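Local coordinates for transmembrane protein (Bartonella henselae, PDB 3PAM) that probably binds oligopeptides or related solutes outside the cytoplasmic membrane for delivery to an ABC-type transport system, at residues A112-K117 / L121-G126; Q24-L29 / L127-E132. One frame throughout, in Å; residues are numbered along the deposited sequence.

After strand 5-10 the chain enters helix 20-29, which supplies one half of interaction 2. About a hundred residues later segment 127-132 returns to that helix and closes a long loop. Nested inside this loop is interaction 1, a short one: helix 99-111 ends, the chain turns back on itself between 112-117 and 121-126, and a hairpin forms. After a tight turn at Ala-123 to Gly-126 the chain runs straight on into segment 127-132 and strand 130-135 of the mixed sheet. The two contacts lie with their centres about 11 Å apart and touch, among other places where Phe-114 meets Phe-129. Together they join hairpin, helix 20-29 and sheet.

Interaction 1: A112-K117 / L121-G126; sequences AGFTKK and LIAPNG
Thr-115 and Ile-122 face each other as an antiparallel hydrogen-bonded pair. Thr-115 N donates to Ile-122 O at 3.0 Å. The return bond, from Ile-122 N to Thr-115 O, is shorter, 2.7 Å. Two CA-H...O contacts flank them, from Phe-114 CA to Ile-122 O and from Leu-121 CA to Thr-115 O. These bonds define a small beta hairpin of strands 115-117 and 120-122, which follows helix 99-111. That helix ends in a Schellman motif at Gly-113, whose positive phi of 97° releases the chain into the hairpin.

Apolar contacts centre on the Phe-114 ring. Pro-124 CD sits over the middle of one face, 3.8 Å from the centroid and only 9° off the normal, a CH-pi contact. With CG anti to the carbonyl carbon (chi1 -69°), the ring reaches past the end of strand 120-122 to Ala-123 and Pro-124, its CE2 3.7 Å from Ala-123 CB, while Phe-114 CB meets Leu-121 CD1. Val-22 of helix 20-29 and Leu-109 of helix 99-111 also touch the Phe-114 side chain. Farther along, on the side bearing Lys-116 and Leu-121, the bent lysine chain crosses the leucine at about a right angle. Ile-122 CG1 packs 3.8 Å from Lys-117 CB. Pro-124 is itself the second residue of a type I turn from Ala-123 to Gly-126, closed by Gly-126 N bonding to Ala-123 O.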
loop_
_atom_site.group_PDB
_atom_site.type_symbol
_atom_site.label_atom_id
_atom_site.label_comp_id
_atom_site.label_asym_id
_atom_site.label_seq_id
_atom_site.Cartn_x
_atom_site.Cartn_y
_atom_site.Cartn_z
ATOM N N ALA A 112 0.594 -6.477 16.822
ATOM C CA ALA A 112 0.560 -5.032 16.806
ATOM C C ALA A 112 -0.232 -4.457 17.969
ATOM O O ALA A 112 -0.399 -3.248 18.073
ATOM C CB ALA A 112 -0.014 -4.560 15.491
ATOM N N GLY A 113 -0.731 -5.320 18.844
ATOM C CA GLY A 113 -1.437 -4.845 20.023
ATOM C C GLY A 113 -2.941 -4.812 19.933
ATOM O O GLY A 113 -3.611 -4.315 20.851
ATOM N N PHE A 114 -3.492 -5.351 18.849
ATOM C CA PHE A 114 -4.930 -5.296 18.643
ATOM C C PHE A 114 -5.685 -6.454 19.286
ATOM O O PHE A 114 -5.215 -7.594 19.313
ATOM C CB PHE A 114 -5.265 -5.125 17.161
ATOM C CG PHE A 114 -4.877 -3.789 16.626
ATOM C CD1 PHE A 114 -3.547 -3.500 16.364
ATOM C CD2 PHE A 114 -5.835 -2.803 16.421
ATOM C CE1 PHE A 114 -3.178 -2.260 15.888
ATOM C CE2 PHE A 114 -5.480 -1.547 15.949
ATOM C CZ PHE A 114 -4.150 -1.265 15.682
ATOM N N THR A 115 -6.859 -6.136 19.817
ATOM C CA THR A 115 -7.661 -7.086 20.550
ATOM C C THR A 115 -9.099 -6.906 20.139
ATOM O O THR A 115 -9.431 -6.001 19.359
ATOM C CB THR A 115 -7.565 -6.867 22.086
ATOM O OG1 THR A 115 -7.978 -5.540 22.411
ATOM C CG2 THR A 115 -6.171 -7.101 22.585
ATOM N N LYS A 116 -9.974 -7.747 20.672
ATOM C CA LYS A 116 -11.374 -7.592 20.350
ATOM C C LYS A 116 -12.181 -7.327 21.595
ATOM O O LYS A 116 -11.962 -7.987 22.626
ATOM C CB LYS A 116 -11.869 -8.839 19.648
ATOM C CG LYS A 116 -11.295 -9.023 18.279
ATOM C CD LYS A 116 -12.377 -8.769 17.300
ATOM C CE LYS A 116 -12.840 -10.050 16.676
ATOM N NZ LYS A 116 -14.223 -9.874 16.190
ATOM N N LYS A 117 -13.058 -6.324 21.512
ATOM C CA LYS A 117 -14.106 -6.100 22.486
ATOM C C LYS A 117 -15.501 -6.085 21.854
ATOM O O LYS A 117 -15.794 -5.275 20.948
ATOM C CB LYS A 117 -13.911 -4.807 23.242
ATOM C CG LYS A 117 -14.734 -4.777 24.505
ATOM C CD LYS A 117 -15.507 -3.472 24.713
ATOM C CE LYS A 117 -14.632 -2.228 24.666
ATOM N NZ LYS A 117 -14.969 -1.319 25.806
ATOM N N LEU A 121 -12.879 -4.891 16.653
ATOM C CA LEU A 121 -11.427 -4.821 16.776
ATOM C C LEU A 121 -11.058 -3.494 17.423
ATOM O O LEU A 121 -11.619 -2.454 17.096
ATOM C CB LEU A 121 -10.733 -4.957 15.418
ATOM C CG LEU A 121 -9.204 -5.098 15.504
ATOM C CD1 LEU A 121 -8.761 -6.459 16.129
ATOM C CD2 LEU A 121 -8.498 -4.920 14.161
ATOM N N ILE A 122 -10.102 -3.551 18.340
ATOM C CA ILE A 122 -9.757 -2.437 19.184
ATOM C C ILE A 122 -8.254 -2.248 19.178
ATOM O O ILE A 122 -7.506 -3.221 19.254
ATOM C CB ILE A 122 -10.244 -2.708 20.633
ATOM C CG1 ILE A 122 -11.762 -2.948 20.655
ATOM C CG2 ILE A 122 -9.861 -1.583 21.576
ATOM C CD1 ILE A 122 -12.598 -1.680 20.605
ATOM N N ALA A 123 -7.828 -0.993 19.088
ATOM C CA ALA A 123 -6.413 -0.621 19.121
ATOM C C ALA A 123 -5.847 -0.776 20.522
ATOM O O ALA A 123 -6.605 -0.832 21.488
ATOM C CB ALA A 123 -6.226 0.812 18.655
ATOM N N PRO A 124 -4.510 -0.842 20.635
ATOM C CA PRO A 124 -3.856 -0.966 21.934
ATOM C C PRO A 124 -4.269 0.139 22.900
ATOM O O PRO A 124 -4.141 -0.034 24.122
ATOM C CB PRO A 124 -2.360 -0.859 21.595
ATOM C CG PRO A 124 -2.283 -0.497 20.114
ATOM C CD PRO A 124 -3.551 -1.006 19.528
ATOM N N ASN A 125 -4.778 1.247 22.355
ATOM C CA ASN A 125 -5.219 2.388 23.155
ATOM C C ASN A 125 -6.706 2.339 23.503
ATOM O O ASN A 125 -7.272 3.309 24.031
ATOM C CB ASN A 125 -4.888 3.694 22.438
ATOM C CG ASN A 125 -5.522 3.784 21.070
ATOM O OD1 ASN A 125 -6.680 3.401 20.876
ATOM N ND2 ASN A 125 -4.765 4.299 20.107
ATOM N N GLY A 126 -7.340 1.214 23.192
ATOM C CA GLY A 126 -8.770 1.054 23.448
ATOM C C GLY A 126 -9.717 1.673 22.423
ATOM O O GLY A 126 -10.919 1.395 22.447
#

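Interaction 2: Q24-L29 / L127-E132; sequences QALSIL and LPFQFE
Leu-29 N bonds to Ala-25 O at 3.0 Å within the helical turn that presents Leu-26 to Phe-129 and Phe-131. No hydrogen bond crosses the contact itself. Leu-26 reaches over with one methyl, CD1, which meets both rings at their outer ends: it lies 4.0 Å from Phe-129 CZ and 4.0 Å from Phe-131 CE2. Both approaches are oblique, and the leucine comes from the opposite direction to each phenylalanine.

The two aromatic residues stand two positions apart, and both point their side chains to the helix. Their rings touch each other, Phe-129 CE1 lying 3.7 Å from Phe-131 CD2, with the planes inclined by about 55°. Different first torsions bring them together: Phe-129 has CG anti to the backbone N (chi1 -150°), whereas Phe-131 holds CG between the backbone N and the carbonyl carbon (chi1 67°).

Phe-129 is the centre of an inverse gamma turn just before strand 130-135, its closing bond from Gln-130 N to Pro-128 O being weak. Phe-129 N also probably bonds to Leu-121 O of the hairpin, 2.9 Å away. The contact thus packs helix 20-29 against the start of a strand inside the mixed sheet. Leu-151 of helix 138-152 touches both Leu-26 and Phe-131, and Phe-17 meets the Phe-131 ring edge-to-face.

Only 106 Å² is buried between the segments, all of it on three buried hydrocarbon side chains. With only hydrocarbon meeting hydrocarbon, the attraction is dispersive and hydrophobic, and the contact itself imposes no bond direction on helix and strand.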
loop_
_atom_site.group_PDB
_atom_site.type_symbol
_atom_site.label_atom_id
_atom_site.label_comp_id
_atom_site.label_asym_id
_atom_site.label_seq_id
_atom_site.Cartn_x
_atom_site.Cartn_y
_atom_site.Cartn_z
ATOM N N GLN A 24 -0.099 -4.117 6.738
ATOM C CA GLN A 24 0.158 -5.416 6.141
ATOM C C GLN A 24 -1.058 -6.345 6.316
ATOM O O GLN A 24 -1.496 -6.996 5.368
ATOM C CB GLN A 24 1.408 -6.009 6.755
ATOM C CG GLN A 24 2.151 -6.963 5.872
ATOM C CD GLN A 24 3.140 -7.800 6.678
ATOM O OE1 GLN A 24 3.584 -7.374 7.743
ATOM N NE2 GLN A 24 3.489 -8.982 6.174
ATOM N N ALA A 25 -1.635 -6.346 7.517
ATOM C CA ALA A 25 -2.838 -7.144 7.803
ATOM C C ALA A 25 -4.028 -6.734 6.940
ATOM O O ALA A 25 -4.697 -7.593 6.377
ATOM C CB ALA A 25 -3.199 -7.044 9.264
ATOM N N LEU A 26 -4.306 -5.425 6.849
ATOM C CA LEU A 26 -5.475 -4.969 6.094
ATOM C C LEU A 26 -5.323 -5.275 4.613
ATOM O O LEU A 26 -6.306 -5.608 3.941
ATOM C CB LEU A 26 -5.754 -3.468 6.291
ATOM C CG LEU A 26 -6.181 -2.949 7.670
ATOM C CD1 LEU A 26 -7.260 -1.913 7.553
ATOM C CD2 LEU A 26 -6.628 -4.021 8.617
ATOM N N SER A 27 -4.090 -5.147 4.118
ATOM C CA SER A 27 -3.733 -5.506 2.765
ATOM C C SER A 27 -4.082 -6.956 2.465
ATOM O O SER A 27 -4.697 -7.253 1.458
ATOM C CB SER A 27 -2.255 -5.259 2.514
ATOM O OG SER A 27 -1.972 -5.374 1.127
ATOM N N ILE A 28 -3.712 -7.855 3.366
ATOM C CA ILE A 28 -4.057 -9.263 3.214
ATOM C C ILE A 28 -5.576 -9.507 3.247
ATOM O O ILE A 28 -6.094 -10.321 2.486
ATOM C CB ILE A 28 -3.362 -10.108 4.293
ATOM C CG1 ILE A 28 -1.844 -9.937 4.178
ATOM C CG2 ILE A 28 -3.783 -11.570 4.176
ATOM C CD1 ILE A 28 -1.063 -10.640 5.278
ATOM N N LEU A 29 -6.272 -8.796 4.127
ATOM C CA LEU A 29 -7.714 -8.945 4.303
ATOM C C LEU A 29 -8.523 -8.627 3.050
ATOM O O LEU A 29 -9.667 -9.078 2.885
ATOM C CB LEU A 29 -8.197 -8.048 5.448
ATOM C CG LEU A 29 -8.024 -8.570 6.869
ATOM C CD1 LEU A 29 -8.025 -7.450 7.883
ATOM C CD2 LEU A 29 -9.160 -9.505 7.135
ATOM N N LEU A 127 -9.202 2.507 21.521
ATOM C CA LEU A 127 -10.068 3.095 20.489
ATOM C C LEU A 127 -10.503 2.001 19.497
ATOM O O LEU A 127 -9.731 1.085 19.216
ATOM C CB LEU A 127 -9.376 4.262 19.778
ATOM N N PRO A 128 -11.754 2.061 18.998
ATOM C CA PRO A 128 -12.145 1.031 18.023
ATOM C C PRO A 128 -11.581 1.287 16.638
ATOM O O PRO A 128 -11.399 2.438 16.243
ATOM C CB PRO A 128 -13.680 1.101 17.997
ATOM C CG PRO A 128 -14.071 1.875 19.214
ATOM C CD PRO A 128 -12.916 2.843 19.460
ATOM N N PHE A 129 -11.265 0.202 15.938
ATOM C CA PHE A 129 -10.771 0.263 14.591
ATOM C C PHE A 129 -11.959 0.562 13.678
ATOM O O PHE A 129 -12.663 -0.350 13.214
ATOM C CB PHE A 129 -10.079 -1.056 14.212
ATOM C CG PHE A 129 -8.969 -0.896 13.202
ATOM C CD1 PHE A 129 -9.036 0.081 12.195
ATOM C CD2 PHE A 129 -7.877 -1.735 13.224
ATOM C CE1 PHE A 129 -8.019 0.228 11.262
ATOM C CE2 PHE A 129 -6.844 -1.591 12.283
ATOM C CZ PHE A 129 -6.924 -0.600 11.299
ATOM N N GLN A 130 -12.186 1.859 13.476
ATOM C CA GLN A 130 -13.196 2.370 12.580
ATOM C C GLN A 130 -12.612 3.557 11.796
ATOM O O GLN A 130 -11.932 4.422 12.356
ATOM C CB GLN A 130 -14.467 2.753 13.348
ATOM C CG GLN A 130 -14.414 4.041 14.192
ATOM C CD GLN A 130 -15.658 4.246 15.085
ATOM O OE1 GLN A 130 -15.697 5.163 15.917
ATOM N NE2 GLN A 130 -16.659 3.381 14.933
ATOM N N PHE A 131 -12.847 3.562 10.487
ATOM C CA PHE A 131 -12.288 4.575 9.625
ATOM C C PHE A 131 -13.142 4.764 8.387
ATOM O O PHE A 131 -14.018 3.950 8.107
ATOM C CB PHE A 131 -10.827 4.265 9.265
ATOM C CG PHE A 131 -10.644 3.042 8.406
ATOM C CD1 PHE A 131 -10.616 3.155 7.006
ATOM C CD2 PHE A 131 -10.446 1.782 8.988
ATOM C CE1 PHE A 131 -10.419 2.032 6.205
ATOM C CE2 PHE A 131 -10.252 0.673 8.207
ATOM C CZ PHE A 131 -10.239 0.797 6.799
ATOM N N GLU A 132 -12.868 5.834 7.652
ATOM C CA GLU A 132 -13.631 6.208 6.478
ATOM C C GLU A 132 -12.803 6.006 5.209
ATOM O O GLU A 132 -11.607 6.324 5.179
ATOM C CB GLU A 132 -14.036 7.675 6.606
ATOM C CG GLU A 132 -15.017 8.177 5.600
ATOM C CD GLU A 132 -14.935 9.688 5.439
ATOM O OE1 GLU A 132 -13.849 10.197 5.066
ATOM O OE2 GLU A 132 -15.947 10.368 5.682
#